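Long-range contact in ThiJ/pfpI family protein (Bacillus anthracis, PDB 3EFE), which is of unknown function but belongs to the DJ-1/PfpI family, whose members include chaperones, proteases and related hydrolases: residues L41-I53 / R60-L72. Sequence-based numbering, arbitrary orientation.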
ATOM      1  N   LEU D  41      -1.576 -13.103  11.995  1.00 36.43           N
ATOM      2  CA  LEU D  41      -0.163 -12.964  12.317  1.00 36.29           C
ATOM      3  C   LEU D  41       0.061 -11.515  12.603  1.00 37.14           C
ATOM      4  O   LEU D  41       0.185 -10.730  11.669  1.00 38.53           O
ATOM      5  CB  LEU D  41       0.679 -13.369  11.144  1.00 36.13           C
ATOM      6  CG  LEU D  41       2.164 -13.483  11.421  1.00 36.18           C
ATOM      7  CD1 LEU D  41       2.457 -14.244  12.704  1.00 33.65           C
ATOM      8  CD2 LEU D  41       2.824 -14.155  10.214  1.00 36.01           C
ATOM      9  N   LYS D  42       0.048 -11.138  13.884  1.00 37.77           N
ATOM     10  CA  LYS D  42       0.208  -9.729  14.310  1.00 37.95           C
ATOM     11  C   LYS D  42       1.543  -9.174  13.829  1.00 37.21           C
ATOM     12  O   LYS D  42       2.564  -9.835  13.973  1.00 38.06           O
ATOM     13  CB  LYS D  42       0.072  -9.591  15.838  1.00 39.35           C
ATOM     14  CG  LYS D  42      -1.360  -9.837  16.360  1.00 43.20           C
ATOM     15  CD  LYS D  42      -2.322  -8.634  15.983  1.00 48.30           C
ATOM     16  CE  LYS D  42      -3.460  -9.036  14.974  1.00 48.25           C
ATOM     17  NZ  LYS D  42      -4.596  -8.021  14.868  1.00 46.16           N
ATOM     18  N   VAL D  43       1.480  -8.030  13.140  1.00 36.30           N
ATOM     19  CA  VAL D  43       2.628  -7.313  12.608  1.00 34.73           C
ATOM     20  C   VAL D  43       3.082  -6.328  13.700  1.00 34.54           C
ATOM     21  O   VAL D  43       2.327  -5.448  14.139  1.00 33.64           O
ATOM     22  CB  VAL D  43       2.301  -6.631  11.255  1.00 33.98           C
ATOM     23  CG1 VAL D  43       3.525  -5.688  10.728  1.00 29.96           C
ATOM     24  CG2 VAL D  43       1.901  -7.695  10.213  1.00 30.67           C
ATOM     25  N   ILE D  44       4.300  -6.557  14.195  1.00 35.55           N
ATOM     26  CA  ILE D  44       5.004  -5.622  15.113  1.00 36.53           C
ATOM     27  C   ILE D  44       5.946  -4.700  14.349  1.00 36.23           C
ATOM     28  O   ILE D  44       6.900  -5.145  13.678  1.00 38.01           O
ATOM     29  CB  ILE D  44       5.809  -6.365  16.214  1.00 36.56           C
ATOM     30  CG1 ILE D  44       4.929  -7.426  16.891  1.00 37.26           C
ATOM     31  CG2 ILE D  44       6.333  -5.336  17.284  1.00 35.54           C
ATOM     32  CD1 ILE D  44       5.687  -8.702  17.300  1.00 37.17           C
ATOM     33  N   THR D  45       5.704  -3.412  14.409  1.00 37.19           N
ATOM     34  CA  THR D  45       6.610  -2.491  13.726  1.00 38.48           C
ATOM     35  C   THR D  45       7.919  -2.323  14.557  1.00 39.45           C
ATOM     36  O   THR D  45       7.856  -2.127  15.765  1.00 38.62           O
ATOM     37  CB  THR D  45       5.948  -1.126  13.344  1.00 38.03           C
ATOM     38  OG1 THR D  45       5.575  -0.415  14.493  1.00 38.56           O
ATOM     39  CG2 THR D  45       4.727  -1.320  12.472  1.00 38.13           C
ATOM     40  N   VAL D  46       9.084  -2.473  13.907  1.00 39.92           N
ATOM     41  CA  VAL D  46      10.370  -2.278  14.595  1.00 40.92           C
ATOM     42  C   VAL D  46      11.211  -1.177  13.951  1.00 41.05           C
ATOM     43  O   VAL D  46      11.394  -1.151  12.778  1.00 40.73           O
ATOM     44  CB  VAL D  46      11.207  -3.560  14.829  1.00 41.02           C
ATOM     45  CG1 VAL D  46      10.815  -4.745  13.974  1.00 41.44           C
ATOM     46  CG2 VAL D  46      12.670  -3.236  14.667  1.00 42.03           C
ATOM     47  N   GLY D  47      11.637  -0.215  14.755  1.00 42.70           N
ATOM     48  CA  GLY D  47      12.358   0.961  14.302  1.00 43.50           C
ATOM     49  C   GLY D  47      13.795   0.748  14.640  1.00 44.21           C
ATOM     50  O   GLY D  47      14.112  -0.182  15.434  1.00 44.60           O
ATOM     51  N   ALA D  48      14.671   1.568  14.040  1.00 44.75           N
ATOM     52  CA  ALA D  48      16.101   1.595  14.449  1.00 46.09           C
ATOM     53  C   ALA D  48      16.153   2.006  15.913  1.00 46.95           C
ATOM     54  O   ALA D  48      17.030   1.562  16.633  1.00 48.12           O
ATOM     55  CB  ALA D  48      16.966   2.556  13.581  1.00 44.64           C
ATOM     56  N   ASN D  49      15.199   2.853  16.311  1.00 47.95           N
ATOM     57  CA  ASN D  49      14.967   3.292  17.648  1.00 48.51           C
ATOM     58  C   ASN D  49      13.467   3.690  17.745  1.00 49.78           C
ATOM     59  O   ASN D  49      12.738   3.559  16.778  1.00 49.91           O
ATOM     60  CB  ASN D  49      15.814   4.499  17.902  1.00 48.61           C
ATOM     61  CG  ASN D  49      15.413   5.664  17.015  1.00 50.57           C
ATOM     62  OD1 ASN D  49      14.231   5.859  16.675  1.00 50.56           O
ATOM     63  ND2 ASN D  49      16.397   6.457  16.637  1.00 53.22           N
ATOM     64  N   LYS D  50      13.035   4.227  18.896  1.00 50.87           N
ATOM     65  CA  LYS D  50      11.616   4.423  19.236  1.00 51.02           C
ATOM     66  C   LYS D  50      11.024   5.691  18.657  1.00 50.63           C
ATOM     67  O   LYS D  50       9.830   5.943  18.781  1.00 49.37           O
ATOM     68  CB  LYS D  50      11.432   4.350  20.759  1.00 50.79           C
ATOM     69  CG  LYS D  50      11.725   2.913  21.306  1.00 53.60           C
ATOM     70  CD  LYS D  50      10.612   2.278  22.261  1.00 54.90           C
ATOM     71  CE  LYS D  50       9.217   2.016  21.565  1.00 57.42           C
ATOM     72  NZ  LYS D  50       8.622   3.252  20.806  1.00 58.60           N
ATOM     73  N   GLU D  51      11.879   6.471  17.993  1.00 51.75           N
ATOM     74  CA  GLU D  51      11.492   7.700  17.303  1.00 51.80           C
ATOM     75  C   GLU D  51      10.456   7.377  16.221  1.00 50.37           C
ATOM     76  O   GLU D  51      10.552   6.361  15.484  1.00 49.58           O
ATOM     77  CB  GLU D  51      12.695   8.429  16.635  1.00 52.39           C
ATOM     78  CG  GLU D  51      13.827   9.072  17.543  1.00 56.29           C
ATOM     79  CD  GLU D  51      15.039   9.721  16.676  1.00 57.53           C
ATOM     80  OE1 GLU D  51      15.103   9.510  15.422  1.00 61.85           O
ATOM     81  OE2 GLU D  51      15.943  10.409  17.266  1.00 62.86           O
ATOM     82  N   MET D  52       9.469   8.261  16.158  1.00 49.28           N
ATOM     83  CA  MET D  52       8.518   8.317  15.073  1.00 48.58           C
ATOM     84  C   MET D  52       9.221   8.539  13.771  1.00 47.18           C
ATOM     85  O   MET D  52      10.237   9.297  13.682  1.00 48.25           O
ATOM     86  CB  MET D  52       7.488   9.429  15.352  1.00 49.09           C
ATOM     87  CG  MET D  52       6.560   8.995  16.528  1.00 51.49           C
ATOM     88  SD  MET D  52       4.895   9.571  16.428  1.00 52.88           S
ATOM     89  CE  MET D  52       4.439   8.609  15.015  1.00 49.77           C
ATOM     90  N   ILE D  53       8.690   7.852  12.764  1.00 45.00           N
ATOM     91  CA  ILE D  53       9.175   7.840  11.387  1.00 42.50           C
ATOM     92  C   ILE D  53       8.041   8.382  10.554  1.00 41.54           C
ATOM     93  O   ILE D  53       6.908   8.443  10.996  1.00 41.56           O
ATOM     94  CB  ILE D  53       9.631   6.422  10.972  1.00 42.20           C
ATOM     95  CG1 ILE D  53       8.471   5.431  10.731  1.00 40.00           C
ATOM     96  CG2 ILE D  53      10.477   5.840  12.086  1.00 42.04           C
ATOM     97  CD1 ILE D  53       7.785   5.500   9.406  1.00 38.45           C
ATOM     98  N   ARG D  60       2.991   9.585   9.728  1.00 40.53           N
ATOM     99  CA  ARG D  60       3.856   9.537  10.926  1.00 41.13           C
ATOM    100  C   ARG D  60       3.518   8.338  11.805  1.00 39.77           C
ATOM    101  O   ARG D  60       2.450   8.254  12.359  1.00 39.29           O
ATOM    102  CB  ARG D  60       3.772  10.810  11.751  1.00 42.46           C
ATOM    103  CG  ARG D  60       3.740  12.130  10.942  1.00 51.91           C
ATOM    104  CD  ARG D  60       5.040  12.971  10.919  1.00 61.24           C
ATOM    105  NE  ARG D  60       5.974  12.685  12.033  1.00 66.50           N
ATOM    106  CZ  ARG D  60       5.723  12.756  13.351  1.00 68.05           C
ATOM    107  NH1 ARG D  60       6.715  12.453  14.201  1.00 69.05           N
ATOM    108  NH2 ARG D  60       4.515  13.082  13.840  1.00 68.02           N
ATOM    109  N   ILE D  61       4.458   7.419  11.936  1.00 39.07           N
ATOM    110  CA  ILE D  61       4.207   6.165  12.586  1.00 39.67           C
ATOM    111  C   ILE D  61       5.071   5.991  13.832  1.00 39.56           C
ATOM    112  O   ILE D  61       6.250   6.280  13.821  1.00 39.91           O
ATOM    113  CB  ILE D  61       4.465   4.986  11.558  1.00 39.35           C
ATOM    114  CG1 ILE D  61       3.435   5.089  10.419  1.00 38.77           C
ATOM    115  CG2 ILE D  61       4.515   3.600  12.258  1.00 36.40           C
ATOM    116  CD1 ILE D  61       3.767   4.195   9.175  1.00 40.32           C
ATOM    117  N   LYS D  62       4.496   5.417  14.861  1.00 40.73           N
ATOM    118  CA  LYS D  62       5.163   5.190  16.125  1.00 41.46           C
ATOM    119  C   LYS D  62       5.592   3.760  16.130  1.00 41.95           C
ATOM    120  O   LYS D  62       4.725   2.867  16.115  1.00 42.19           O
ATOM    121  CB  LYS D  62       4.177   5.462  17.285  1.00 42.51           C
ATOM    122  CG  LYS D  62       4.737   5.365  18.728  1.00 43.80           C
ATOM    123  CD  LYS D  62       6.050   6.228  18.921  1.00 51.82           C
ATOM    124  CE  LYS D  62       6.635   6.202  20.399  1.00 52.64           C
ATOM    125  NZ  LYS D  62       5.574   5.901  21.426  1.00 53.53           N
ATOM    126  N   PRO D  63       6.921   3.507  16.092  1.00 42.63           N
ATOM    127  CA  PRO D  63       7.379   2.126  16.146  1.00 42.91           C
ATOM    128  C   PRO D  63       6.934   1.470  17.447  1.00 43.61           C
ATOM    129  O   PRO D  63       6.910   2.110  18.515  1.00 43.61           O
ATOM    130  CB  PRO D  63       8.916   2.256  16.063  1.00 42.68           C
ATOM    131  CG  PRO D  63       9.124   3.495  15.417  1.00 42.18           C
ATOM    132  CD  PRO D  63       8.076   4.410  15.991  1.00 42.51           C
ATOM    133  N   ASP D  64       6.515   0.216  17.321  1.00 44.50           N
ATOM    134  CA  ASP D  64       6.143  -0.612  18.463  1.00 43.89           C
ATOM    135  C   ASP D  64       7.316  -0.861  19.367  1.00 44.44           C
ATOM    136  O   ASP D  64       7.180  -0.717  20.575  1.00 46.61           O
ATOM    137  CB  ASP D  64       5.590  -1.959  18.008  1.00 43.75           C
ATOM    138  CG  ASP D  64       4.209  -1.834  17.442  1.00 43.84           C
ATOM    139  OD1 ASP D  64       3.535  -0.898  17.860  1.00 42.74           O
ATOM    140  OD2 ASP D  64       3.808  -2.635  16.572  1.00 48.47           O
ATOM    141  N   ILE D  65       8.423  -1.291  18.798  1.00 43.59           N
ATOM    142  CA  ILE D  65       9.611  -1.557  19.519  1.00 44.22           C
ATOM    143  C   ILE D  65      10.836  -1.066  18.726  1.00 45.51           C
ATOM    144  O   ILE D  65      10.740  -0.673  17.550  1.00 45.37           O
ATOM    145  CB  ILE D  65       9.740  -3.091  19.830  1.00 44.82           C
ATOM    146  CG1 ILE D  65      10.149  -3.911  18.564  1.00 44.68           C
ATOM    147  CG2 ILE D  65       8.460  -3.620  20.536  1.00 42.40           C
ATOM    148  CD1 ILE D  65      10.051  -5.449  18.712  1.00 43.47           C
ATOM    149  N   SER D  66      11.988  -1.099  19.387  1.00 46.22           N
ATOM    150  CA  SER D  66      13.238  -0.647  18.829  1.00 47.39           C
ATOM    151  C   SER D  66      13.999  -1.869  18.449  1.00 47.00           C
ATOM    152  O   SER D  66      13.691  -2.914  18.917  1.00 46.91           O
ATOM    153  CB  SER D  66      14.007   0.253  19.840  1.00 47.99           C
ATOM    154  OG  SER D  66      14.894  -0.483  20.683  1.00 51.60           O
ATOM    155  N   LEU D  67      14.963  -1.762  17.548  1.00 48.83           N
ATOM    156  CA  LEU D  67      15.693  -2.958  17.121  1.00 49.83           C
ATOM    157  C   LEU D  67      16.233  -3.752  18.307  1.00 50.87           C
ATOM    158  O   LEU D  67      16.159  -4.967  18.313  1.00 52.12           O
ATOM    159  CB  LEU D  67      16.824  -2.586  16.171  1.00 49.62           C
ATOM    160  CG  LEU D  67      17.635  -3.746  15.567  1.00 49.21           C
ATOM    161  CD1 LEU D  67      16.736  -4.853  14.986  1.00 45.36           C
ATOM    162  CD2 LEU D  67      18.652  -3.201  14.508  1.00 46.75           C
ATOM    163  N   ASP D  68      16.771  -3.076  19.317  1.00 52.54           N
ATOM    164  CA  ASP D  68      17.246  -3.735  20.553  1.00 53.58           C
ATOM    165  C   ASP D  68      16.253  -4.690  21.188  1.00 53.83           C
ATOM    166  O   ASP D  68      16.589  -5.823  21.478  1.00 54.39           O
ATOM    167  CB  ASP D  68      17.533  -2.702  21.620  1.00 54.71           C
ATOM    168  CG  ASP D  68      18.933  -2.198  21.578  1.00 60.56           C
ATOM    169  OD1 ASP D  68      19.766  -2.831  20.856  1.00 64.92           O
ATOM    170  OD2 ASP D  68      19.187  -1.163  22.279  1.00 66.07           O
ATOM    171  N   GLU D  69      15.043  -4.188  21.416  1.00 54.33           N
ATOM    172  CA  GLU D  69      13.918  -4.930  22.002  1.00 54.46           C
ATOM    173  C   GLU D  69      13.440  -6.140  21.189  1.00 53.75           C
ATOM    174  O   GLU D  69      12.589  -6.842  21.628  1.00 53.50           O
ATOM    175  CB  GLU D  69      12.745  -3.959  22.194  1.00 54.76           C
ATOM    176  CG  GLU D  69      12.885  -2.997  23.392  1.00 56.94           C
ATOM    177  CD  GLU D  69      12.182  -1.620  23.195  1.00 57.98           C
ATOM    178  OE1 GLU D  69      11.528  -1.398  22.160  1.00 60.31           O
ATOM    179  OE2 GLU D  69      12.287  -0.740  24.088  1.00 62.38           O
ATOM    180  N   CYS D  70      14.016  -6.399  20.017  1.00 53.50           N
ATOM    181  CA  CYS D  70      13.464  -7.360  19.069  1.00 52.85           C
ATOM    182  C   CYS D  70      14.310  -8.586  19.005  1.00 52.11           C
ATOM    183  O   CYS D  70      15.519  -8.470  18.934  1.00 52.11           O
ATOM    184  CB  CYS D  70      13.439  -6.714  17.665  1.00 52.95           C
ATOM    185  SG  CYS D  70      13.179  -7.877  16.290  1.00 52.04           S
ATOM    186  N   THR D  71      13.677  -9.751  18.972  1.00 51.86           N
ATOM    187  CA  THR D  71      14.362 -11.041  18.830  1.00 52.39           C
ATOM    188  C   THR D  71      13.868 -11.708  17.560  1.00 51.86           C
ATOM    189  O   THR D  71      12.665 -11.812  17.350  1.00 51.13           O
ATOM    190  CB  THR D  71      14.058 -11.994  20.035  1.00 52.80           C
ATOM    191  OG1 THR D  71      14.327 -11.290  21.249  1.00 55.71           O
ATOM    192  CG2 THR D  71      14.916 -13.305  20.000  1.00 52.04           C
ATOM    193  N   LEU D  72      14.806 -12.129  16.708  1.00 51.84           N
ATOM    194  CA  LEU D  72      14.470 -12.797  15.458  1.00 51.76           C
ATOM    195  C   LEU D  72      14.794 -14.259  15.651  1.00 51.76           C
ATOM    196  O   LEU D  72      15.858 -14.603  16.124  1.00 51.63           O
ATOM    197  CB  LEU D  72      15.237 -12.185  14.253  1.00 51.27           C
ATOM    198  CG  LEU D  72      14.715 -10.945  13.476  1.00 50.35           C
ATOM    199  CD1 LEU D  72      13.193 -10.593  13.710  1.00 45.18           C
ATOM    200  CD2 LEU D  72      15.606  -9.722  13.706  1.00 45.49           C
TER
HETATM  201  O   HOH W   1       3.374   1.257  14.427  1.00 30.28           O
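Ile-44 lays its CG2 across the CB of Asp-64 at about a right angle, 3.5 Å away, and also meets CD1 of Ile-65. Thr-45 and Asp-64 share two good bonds and a weak third, Asp-64 N to Thr-45 O. Thr-45 N donates to Asp-64 OD2 at 3.0 Å, from above the carboxylate plane. In return, Asp-64 N donates to Thr-45 OG1, also at 3.0 Å. A chi1 of 64° turns that hydroxyl to where Asp-64 N can reach it, and a water links it to Lys-62 O. Parallel pairing follows: Ile-65 N bonds to Thr-45 O and Gly-47 N to Ile-65 O, while CB of Val-46 packs on CG1 of Ile-65. Lys-50 folds back through three bends, bringing NZ to Pro-63 O at 3.1 Å. Its NZ also lies 4.1 Å from Lys-62 NZ, a probably unfavourable approach of like charges. Pro-63 CG and CD both lie 3.2 Å from Glu-51 O. Ile-53 and Ile-61 close an antiparallel pair with two backbone bonds. Ile-61 also packs on Ile-61 of the second subunit. Strand 65-66 thus pairs with strand 43-47 at one end of the mixed sheet. The Thr-45/Asp-64 bonds hold OD2 and the hydroxyl, probably steadying the start of this pairing.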